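Local coordinates for protein pentalenene synthase (PDB 6Q4S) that probably uses magnesium ions to cyclise farnesyl diphosphate into the bicyclic sesquiterpene alcohol 7-epi-alpha-eudesmol, releasing diphosphate, at residues Q52-T57 / N71-A76; F221-H226 / N306-W311; D268-L273 / E299-W304. One frame throughout, in Å; residues are numbered along the deposited sequence.

Interaction 1: Q52-T57 / N71-A76; sequences QAAART and NWFSLA
Phe73 drives its phenyl ring from helix 63-79 into a face of helix 50-57 made by Ala53, Ala54 and Thr57. The two helix segments are well inclined, at 122°, with their axes 10.1 Å apart at closest approach. Small residues suit the receiving helix because they let the ring come close to the backbone itself. CA of Ala54 lies 3.7 Å from CE2 of Phe73, and the backbone N of Ala54 sits over one ring face, displaced toward the rim. The methyls of Ala53 and Ala54 meet different parts of the ring: CB of Ala53 comes obliquely to within 3.7 Å of CE1, and CB of Ala54 is 3.8 Å from CD2. Phe73 reaches this place with chi1 at -115°, well away from a staggered value, which suggests that the fit costs some torsional strain.

Thr57 completes the tight part, with OG1 at the ring edge, 3.6 Å from CE2 of Phe73. A chi1 of 57° sets this hydroxyl between the backbone N and the carbonyl carbon, facing back along its own helix. There it donates to Ala53 O (OG1 to O 2.9 Å), approaching from above the carbonyl plane, while Thr57 N bonds to the same oxygen. A polar atom can therefore be buried beside an aromatic ring with its proton already used.

On another side of helix 50-57 the packing is looser: Gln52 and Arg56 are partly exposed and lean on Trp311 and Glu310 of helix 288-313. The side chain of Phe73 is about 9 Å from that of Asn223, a probable magnesium ligand, and the contact belongs to the close helix packing of the all-alpha class I terpene synthase fold.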
# COMPACT_ATOMS: atom_id res chain seq x y z
N GLN A 52 -16.67 -20.77 10.75
CA GLN A 52 -17.05 -21.59 9.64
C GLN A 52 -16.68 -20.98 8.34
O GLN A 52 -16.19 -21.65 7.43
CB GLN A 52 -18.56 -21.92 9.75
CG GLN A 52 -19.05 -22.84 8.67
CD GLN A 52 -20.56 -22.73 8.47
OE1 GLN A 52 -21.32 -22.42 9.39
NE2 GLN A 52 -20.98 -22.92 7.25
N ALA A 53 -16.89 -19.67 8.18
CA ALA A 53 -16.47 -19.03 6.94
C ALA A 53 -14.97 -19.21 6.72
O ALA A 53 -14.52 -19.54 5.58
CB ALA A 53 -16.85 -17.54 7.01
N ALA A 54 -14.18 -18.99 7.79
CA ALA A 54 -12.72 -19.16 7.62
C ALA A 54 -12.31 -20.57 7.17
O ALA A 54 -11.44 -20.78 6.32
CB ALA A 54 -12.02 -18.76 8.88
N ALA A 55 -12.97 -21.56 7.77
CA ALA A 55 -12.71 -22.98 7.43
C ALA A 55 -13.05 -23.32 5.98
O ALA A 55 -12.39 -24.18 5.37
CB ALA A 55 -13.51 -23.88 8.40
N ARG A 56 -14.04 -22.64 5.41
CA ARG A 56 -14.45 -22.86 3.95
C ARG A 56 -13.67 -22.05 2.96
O ARG A 56 -13.47 -22.45 1.83
CB ARG A 56 -15.92 -22.53 3.83
CG ARG A 56 -16.87 -23.40 4.63
CD ARG A 56 -18.31 -22.95 4.35
NE ARG A 56 -19.28 -23.78 5.05
CZ ARG A 56 -19.64 -24.99 4.60
NH1 ARG A 56 -19.14 -25.48 3.47
NH2 ARG A 56 -20.52 -25.70 5.27
N THR A 57 -13.21 -20.86 3.39
CA THR A 57 -12.40 -20.03 2.50
C THR A 57 -10.88 -20.23 2.50
O THR A 57 -10.20 -19.92 1.48
CB THR A 57 -12.70 -18.52 2.71
OG1 THR A 57 -12.47 -18.12 4.06
CG2 THR A 57 -14.15 -18.27 2.40
N ASN A 71 -8.89 -15.26 13.71
CA ASN A 71 -8.72 -14.07 14.48
C ASN A 71 -8.85 -12.80 13.52
O ASN A 71 -9.57 -11.83 13.82
CB ASN A 71 -7.36 -14.10 15.22
CG ASN A 71 -7.28 -15.19 16.29
OD1 ASN A 71 -8.29 -15.71 16.78
ND2 ASN A 71 -6.05 -15.42 16.75
N TRP A 72 -8.11 -12.83 12.45
CA TRP A 72 -8.20 -11.80 11.41
C TRP A 72 -9.61 -11.54 10.89
O TRP A 72 -10.10 -10.43 10.95
CB TRP A 72 -7.37 -12.22 10.28
CG TRP A 72 -7.29 -11.26 9.18
CD1 TRP A 72 -7.17 -9.91 9.25
CD2 TRP A 72 -7.33 -11.60 7.83
NE1 TRP A 72 -7.11 -9.37 7.99
CE2 TRP A 72 -7.23 -10.39 7.09
CE3 TRP A 72 -7.48 -12.80 7.15
CZ2 TRP A 72 -7.17 -10.38 5.71
CZ3 TRP A 72 -7.46 -12.79 5.81
CH2 TRP A 72 -7.30 -11.59 5.08
N PHE A 73 -10.27 -12.61 10.45
CA PHE A 73 -11.67 -12.56 10.11
C PHE A 73 -12.49 -11.77 11.11
O PHE A 73 -13.33 -10.99 10.71
CB PHE A 73 -12.27 -13.97 10.05
CG PHE A 73 -12.73 -14.39 8.71
CD1 PHE A 73 -14.04 -14.22 8.35
CD2 PHE A 73 -11.89 -15.08 7.85
CE1 PHE A 73 -14.50 -14.66 7.13
CE2 PHE A 73 -12.36 -15.58 6.63
CZ PHE A 73 -13.64 -15.34 6.27
N SER A 74 -12.31 -12.00 12.40
CA SER A 74 -13.10 -11.34 13.36
C SER A 74 -12.89 -9.80 13.37
O SER A 74 -13.82 -9.09 13.77
CB SER A 74 -12.89 -11.90 14.80
OG SER A 74 -11.63 -11.56 15.34
N LEU A 75 -11.68 -9.33 13.00
CA LEU A 75 -11.29 -7.91 13.13
C LEU A 75 -12.17 -7.06 12.27
O LEU A 75 -12.75 -6.11 12.75
CB LEU A 75 -9.81 -7.64 12.75
CG LEU A 75 -8.90 -8.29 13.76
CD1 LEU A 75 -7.44 -8.11 13.46
CD2 LEU A 75 -9.24 -7.82 15.15
N ALA A 76 -12.29 -7.44 11.02
CA ALA A 76 -13.11 -6.72 10.10
C ALA A 76 -14.57 -6.68 10.53
O ALA A 76 -15.20 -5.65 10.44
CB ALA A 76 -12.99 -7.35 8.75

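Interaction 2: F221-H226 / N306-W311; sequences FMNDIH and NGNYEW
OD1 of Asn223 accepts a short hydrogen bond from ND2 of Asn308, 2.7 Å long with an N-H...O angle of 159°. The two side chains reach out from facing helices, 206-228 and 288-313, and meet between them. Their amide planes are turned 52° apart, yet the bond is well formed at both ends: the acceptor lies nearly in the amide plane of Asn308, and the donor is only slightly tilted from the carbonyl plane of Asn223. Asn308 is placed for this by a first torsion that sets CG anti to the backbone N (chi1 -178°), sending the amide straight across. An asparagine suits each position, one offering a carbonyl oxygen and the other an N-H, on a chain short enough to hold the group steady.

Beside this polar bridge runs an apolar one. The flexible Met222 chain bends at its last torsion and crosses Tyr309 at about a right angle, its SD 5.5 Å from the centroid of the Tyr309 ring, an oblique Met-aromatic contact. The exact place of the terminal methyl is doubtful. The phenol end of Tyr309 points elsewhere, its OH bonded to the backbone N of Phe7.

Asn223 also touches Arg177 of helix 170-180, a likely substrate-binding residue that also makes a salt bridge with Asp224. If Asn223 binds metal as expected, Asn308 would be a second-shell residue whose bond limits rotation of the Asn223 amide. Together with Ser227 and Glu231, Asn223 probably binds the third magnesium ion, and this spacing of asparagine, serine and glutamate along and just beyond one helix is the NSE metal-binding motif of class I terpene synthases.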
# COMPACT_ATOMS: atom_id res chain seq x y z
N PHE A 221 -22.37 -9.08 -4.83
CA PHE A 221 -23.79 -9.17 -5.31
C PHE A 221 -24.54 -10.34 -4.63
O PHE A 221 -25.70 -10.18 -4.24
CB PHE A 221 -23.83 -9.34 -6.80
CG PHE A 221 -23.35 -8.13 -7.61
CD1 PHE A 221 -23.16 -6.86 -7.06
CD2 PHE A 221 -23.07 -8.31 -8.94
CE1 PHE A 221 -22.67 -5.79 -7.85
CE2 PHE A 221 -22.60 -7.26 -9.73
CZ PHE A 221 -22.41 -6.02 -9.20
N MET A 222 -23.88 -11.50 -4.43
CA MET A 222 -24.51 -12.60 -3.66
C MET A 222 -24.78 -12.20 -2.24
O MET A 222 -25.86 -12.46 -1.69
CB MET A 222 -23.62 -13.88 -3.67
CG MET A 222 -23.50 -14.49 -5.06
SD MET A 222 -22.68 -16.13 -5.29
CE MET A 222 -23.38 -16.83 -3.87
N ASN A 223 -23.81 -11.54 -1.63
CA ASN A 223 -24.05 -11.04 -0.33
C ASN A 223 -25.17 -10.01 -0.24
O ASN A 223 -25.91 -10.04 0.74
CB ASN A 223 -22.80 -10.48 0.33
CG ASN A 223 -21.74 -11.55 0.64
OD1 ASN A 223 -21.95 -12.74 0.42
ND2 ASN A 223 -20.60 -11.11 1.10
N ASP A 224 -25.33 -9.10 -1.23
CA ASP A 224 -26.50 -8.20 -1.21
C ASP A 224 -27.84 -8.98 -1.35
O ASP A 224 -28.75 -8.68 -0.66
CB ASP A 224 -26.42 -7.20 -2.34
CG ASP A 224 -25.31 -6.13 -2.13
OD1 ASP A 224 -24.52 -6.18 -1.12
OD2 ASP A 224 -25.31 -5.18 -2.96
N ILE A 225 -27.90 -9.94 -2.26
CA ILE A 225 -29.10 -10.77 -2.44
C ILE A 225 -29.45 -11.47 -1.13
O ILE A 225 -30.61 -11.51 -0.75
CB ILE A 225 -28.94 -11.77 -3.57
CG1 ILE A 225 -28.81 -11.01 -4.89
CG2 ILE A 225 -30.12 -12.76 -3.61
CD1 ILE A 225 -28.27 -11.86 -6.00
N HIS A 226 -28.43 -11.98 -0.44
CA HIS A 226 -28.64 -12.71 0.77
C HIS A 226 -29.06 -11.77 1.90
O HIS A 226 -29.98 -12.13 2.61
CB HIS A 226 -27.39 -13.51 1.15
CG HIS A 226 -27.66 -14.56 2.18
ND1 HIS A 226 -27.32 -14.41 3.51
CD2 HIS A 226 -28.32 -15.74 2.08
CE1 HIS A 226 -27.74 -15.47 4.18
NE2 HIS A 226 -28.35 -16.29 3.34
N ASN A 306 -17.03 -20.06 -3.62
CA ASN A 306 -17.85 -21.20 -3.17
C ASN A 306 -18.08 -21.26 -1.70
O ASN A 306 -19.24 -21.46 -1.22
CB ASN A 306 -17.28 -22.49 -3.66
CG ASN A 306 -18.35 -23.59 -3.75
OD1 ASN A 306 -19.39 -23.42 -4.39
ND2 ASN A 306 -18.08 -24.71 -3.09
N GLY A 307 -17.02 -20.95 -0.95
CA GLY A 307 -17.08 -21.03 0.48
C GLY A 307 -17.94 -19.96 1.08
O GLY A 307 -18.64 -20.16 2.09
N ASN A 308 -17.84 -18.76 0.51
CA ASN A 308 -18.70 -17.69 0.98
C ASN A 308 -20.18 -18.08 0.75
O ASN A 308 -20.99 -17.90 1.62
CB ASN A 308 -18.42 -16.35 0.27
CG ASN A 308 -19.32 -15.22 0.83
OD1 ASN A 308 -19.20 -14.81 1.98
ND2 ASN A 308 -20.27 -14.82 0.05
N TYR A 309 -20.48 -18.61 -0.41
CA TYR A 309 -21.86 -19.02 -0.72
C TYR A 309 -22.39 -20.05 0.27
O TYR A 309 -23.46 -19.84 0.97
CB TYR A 309 -21.93 -19.56 -2.16
CG TYR A 309 -23.30 -20.10 -2.48
CD1 TYR A 309 -24.44 -19.30 -2.32
CD2 TYR A 309 -23.48 -21.43 -2.88
CE1 TYR A 309 -25.71 -19.80 -2.59
CE2 TYR A 309 -24.75 -21.92 -3.16
CZ TYR A 309 -25.85 -21.10 -3.01
OH TYR A 309 -27.12 -21.59 -3.27
N GLU A 310 -21.60 -21.11 0.45
CA GLU A 310 -22.01 -22.23 1.33
C GLU A 310 -22.09 -21.78 2.72
O GLU A 310 -22.95 -22.25 3.44
CB GLU A 310 -21.11 -23.48 1.20
CG GLU A 310 -20.81 -23.88 -0.24
CD GLU A 310 -21.69 -25.01 -0.73
OE1 GLU A 310 -22.89 -24.96 -0.36
OE2 GLU A 310 -21.18 -25.93 -1.47
N TRP A 311 -21.23 -20.84 3.14
CA TRP A 311 -21.41 -20.29 4.52
C TRP A 311 -22.73 -19.44 4.67
O TRP A 311 -23.40 -19.43 5.72
CB TRP A 311 -20.17 -19.41 4.88
CG TRP A 311 -20.32 -18.58 6.08
CD1 TRP A 311 -20.37 -19.01 7.32
CD2 TRP A 311 -20.38 -17.14 6.14
NE1 TRP A 311 -20.49 -17.95 8.19
CE2 TRP A 311 -20.49 -16.79 7.49
CE3 TRP A 311 -20.35 -16.12 5.18
CZ2 TRP A 311 -20.58 -15.48 7.92
CZ3 TRP A 311 -20.42 -14.82 5.60
CH2 TRP A 311 -20.56 -14.51 6.97

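Interaction 3: D268-L273 / E299-W304; sequences DEYLEL and EAIQHW
Tyr270 lays the outer end of its phenol obliquely against Ile301, and most of the contact depends on how these two side chains are turned. The CA atoms of the pair are 10.2 Å apart, too far for small residues to meet, so a long flat side chain has to span the gap. Tyr270 does so with CG anti to its own N (chi1 172°), which projects the ring from helix 252-284 straight at helix 288-313. Ile301 answers with its CG2 branch: this methyl stands 3.7 Å from OH and 3.8 Å from CE1 of Tyr270, and the branched CB is as near to the OH.

The tyrosine side chain also touches Val298 and Ile305, while CG of Gln302 lies 3.9 Å from its OH. Those four residues, spaced as i, i+3, i+4 and i+7, surround the tyrosine in a way consistent with knobs-into-holes packing between two consecutive helices, here joined by a short turn near the end of the all-helical terpene synthase fold. Ile301 is held from further sides by Ala215 of helix 206-228 and Ile187 of helix 183-194.

Gln302 fits the border of the hole because only its aliphatic part is needed there; the chain runs on extended from CG and carries the amide away from the phenol. The buried hydroxyl of Tyr270 finds its polar partner one turn along its own helix, where NE2 of Gln274 is hydrogen-bonded to it.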
# COMPACT_ATOMS: atom_id res chain seq x y z
N ASP A 268 -20.34 -16.09 -15.05
CA ASP A 268 -20.00 -16.65 -16.35
C ASP A 268 -18.82 -16.02 -17.02
O ASP A 268 -18.11 -16.72 -17.74
CB ASP A 268 -21.16 -16.59 -17.37
CG ASP A 268 -22.39 -17.36 -16.93
OD1 ASP A 268 -22.30 -18.33 -16.13
OD2 ASP A 268 -23.47 -16.95 -17.39
N GLU A 269 -18.62 -14.71 -16.87
CA GLU A 269 -17.43 -14.11 -17.42
C GLU A 269 -16.16 -14.64 -16.63
O GLU A 269 -15.12 -14.88 -17.23
CB GLU A 269 -17.48 -12.58 -17.41
CG GLU A 269 -16.26 -11.96 -18.13
CD GLU A 269 -16.10 -10.44 -18.00
OE1 GLU A 269 -17.02 -9.74 -17.55
OE2 GLU A 269 -15.00 -9.91 -18.35
N TYR A 270 -16.29 -14.75 -15.31
CA TYR A 270 -15.27 -15.36 -14.44
C TYR A 270 -14.89 -16.77 -14.94
O TYR A 270 -13.68 -17.07 -15.20
CB TYR A 270 -15.67 -15.42 -12.92
CG TYR A 270 -14.64 -16.23 -12.12
CD1 TYR A 270 -13.39 -15.67 -11.78
CD2 TYR A 270 -14.87 -17.56 -11.84
CE1 TYR A 270 -12.43 -16.42 -11.12
CE2 TYR A 270 -13.91 -18.33 -11.21
CZ TYR A 270 -12.68 -17.78 -10.85
OH TYR A 270 -11.74 -18.57 -10.22
N LEU A 271 -15.91 -17.61 -15.16
CA LEU A 271 -15.68 -18.94 -15.70
C LEU A 271 -15.00 -18.97 -17.08
O LEU A 271 -14.15 -19.84 -17.32
CB LEU A 271 -16.96 -19.75 -15.70
CG LEU A 271 -17.53 -20.00 -14.31
CD1 LEU A 271 -18.91 -20.66 -14.40
CD2 LEU A 271 -16.58 -20.83 -13.44
N GLU A 272 -15.33 -18.02 -17.97
CA GLU A 272 -14.63 -17.89 -19.28
C GLU A 272 -13.14 -17.55 -19.10
O GLU A 272 -12.27 -18.02 -19.86
CB GLU A 272 -15.23 -16.81 -20.19
CG GLU A 272 -16.61 -17.11 -20.79
CD GLU A 272 -17.42 -15.86 -21.28
OE1 GLU A 272 -16.89 -14.72 -21.38
OE2 GLU A 272 -18.64 -16.04 -21.57
N LEU A 273 -12.84 -16.67 -18.15
CA LEU A 273 -11.42 -16.29 -17.94
C LEU A 273 -10.69 -17.47 -17.29
O LEU A 273 -9.55 -17.77 -17.62
CB LEU A 273 -11.31 -14.99 -17.15
CG LEU A 273 -11.80 -13.77 -17.89
CD1 LEU A 273 -11.94 -12.58 -16.96
CD2 LEU A 273 -10.85 -13.43 -19.00
N GLU A 299 -7.43 -21.53 -7.43
CA GLU A 299 -8.20 -22.23 -6.41
C GLU A 299 -8.54 -21.38 -5.19
O GLU A 299 -9.62 -21.59 -4.61
CB GLU A 299 -7.55 -23.56 -6.00
CG GLU A 299 -7.45 -24.56 -7.14
CD GLU A 299 -6.72 -25.87 -6.75
OE1 GLU A 299 -6.56 -26.27 -5.53
OE2 GLU A 299 -6.29 -26.50 -7.71
N ALA A 300 -7.65 -20.48 -4.77
CA ALA A 300 -7.93 -19.57 -3.69
C ALA A 300 -9.18 -18.69 -4.05
O ALA A 300 -10.00 -18.44 -3.20
CB ALA A 300 -6.70 -18.65 -3.39
N ILE A 301 -9.31 -18.29 -5.30
CA ILE A 301 -10.48 -17.53 -5.74
C ILE A 301 -11.72 -18.42 -5.61
O ILE A 301 -12.69 -18.02 -4.99
CB ILE A 301 -10.34 -16.97 -7.15
CG1 ILE A 301 -9.13 -16.05 -7.27
CG2 ILE A 301 -11.64 -16.18 -7.46
CD1 ILE A 301 -8.81 -15.64 -8.68
N GLN A 302 -11.64 -19.67 -6.08
CA GLN A 302 -12.78 -20.60 -5.98
C GLN A 302 -13.18 -20.87 -4.56
O GLN A 302 -14.38 -20.94 -4.20
CB GLN A 302 -12.44 -21.92 -6.64
CG GLN A 302 -12.00 -21.84 -8.09
CD GLN A 302 -11.55 -23.22 -8.67
OE1 GLN A 302 -11.30 -24.18 -7.95
NE2 GLN A 302 -11.49 -23.30 -9.98
N HIS A 303 -12.19 -21.00 -3.68
CA HIS A 303 -12.52 -21.19 -2.30
C HIS A 303 -13.34 -20.05 -1.76
O HIS A 303 -14.19 -20.26 -0.87
CB HIS A 303 -11.26 -21.43 -1.40
CG HIS A 303 -10.40 -22.59 -1.85
ND1 HIS A 303 -9.03 -22.62 -1.69
CD2 HIS A 303 -10.74 -23.76 -2.45
CE1 HIS A 303 -8.56 -23.73 -2.21
NE2 HIS A 303 -9.57 -24.43 -2.70
N TRP A 304 -13.03 -18.82 -2.23
CA TRP A 304 -13.76 -17.68 -1.73
C TRP A 304 -15.21 -17.64 -2.29
O TRP A 304 -16.16 -17.43 -1.54
CB TRP A 304 -13.00 -16.37 -1.98
CG TRP A 304 -12.44 -15.96 -0.74
CD1 TRP A 304 -11.12 -16.18 -0.27
CD2 TRP A 304 -13.15 -15.40 0.34
NE1 TRP A 304 -11.01 -15.74 1.02
CE2 TRP A 304 -12.22 -15.25 1.43
CE3 TRP A 304 -14.48 -14.98 0.51
CZ2 TRP A 304 -12.58 -14.71 2.65
CZ3 TRP A 304 -14.85 -14.42 1.76
CH2 TRP A 304 -13.88 -14.29 2.81

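Overall arrangement
Helix 288-313 is the common thread. Interactions 2 and 3 use adjoining segments of it, with centres about 14 Å apart, to meet helices 206-228 and 252-284. The centre of interaction 1 is about 14 Å from that of interaction 2 and about 20 Å from that of interaction 3; its helix 50-57 packs on the same long helix, near Trp304 and Trp311, and Trp304 CH2 comes within 3.6 Å of Phe73 CZ. Along the chain interaction 1 closes first, and interaction 3 is then nested inside the loop closed by interaction 2. The C-terminal helix thus joins early and late parts of one helical bundle, and interaction 2 reaches the probable metal site.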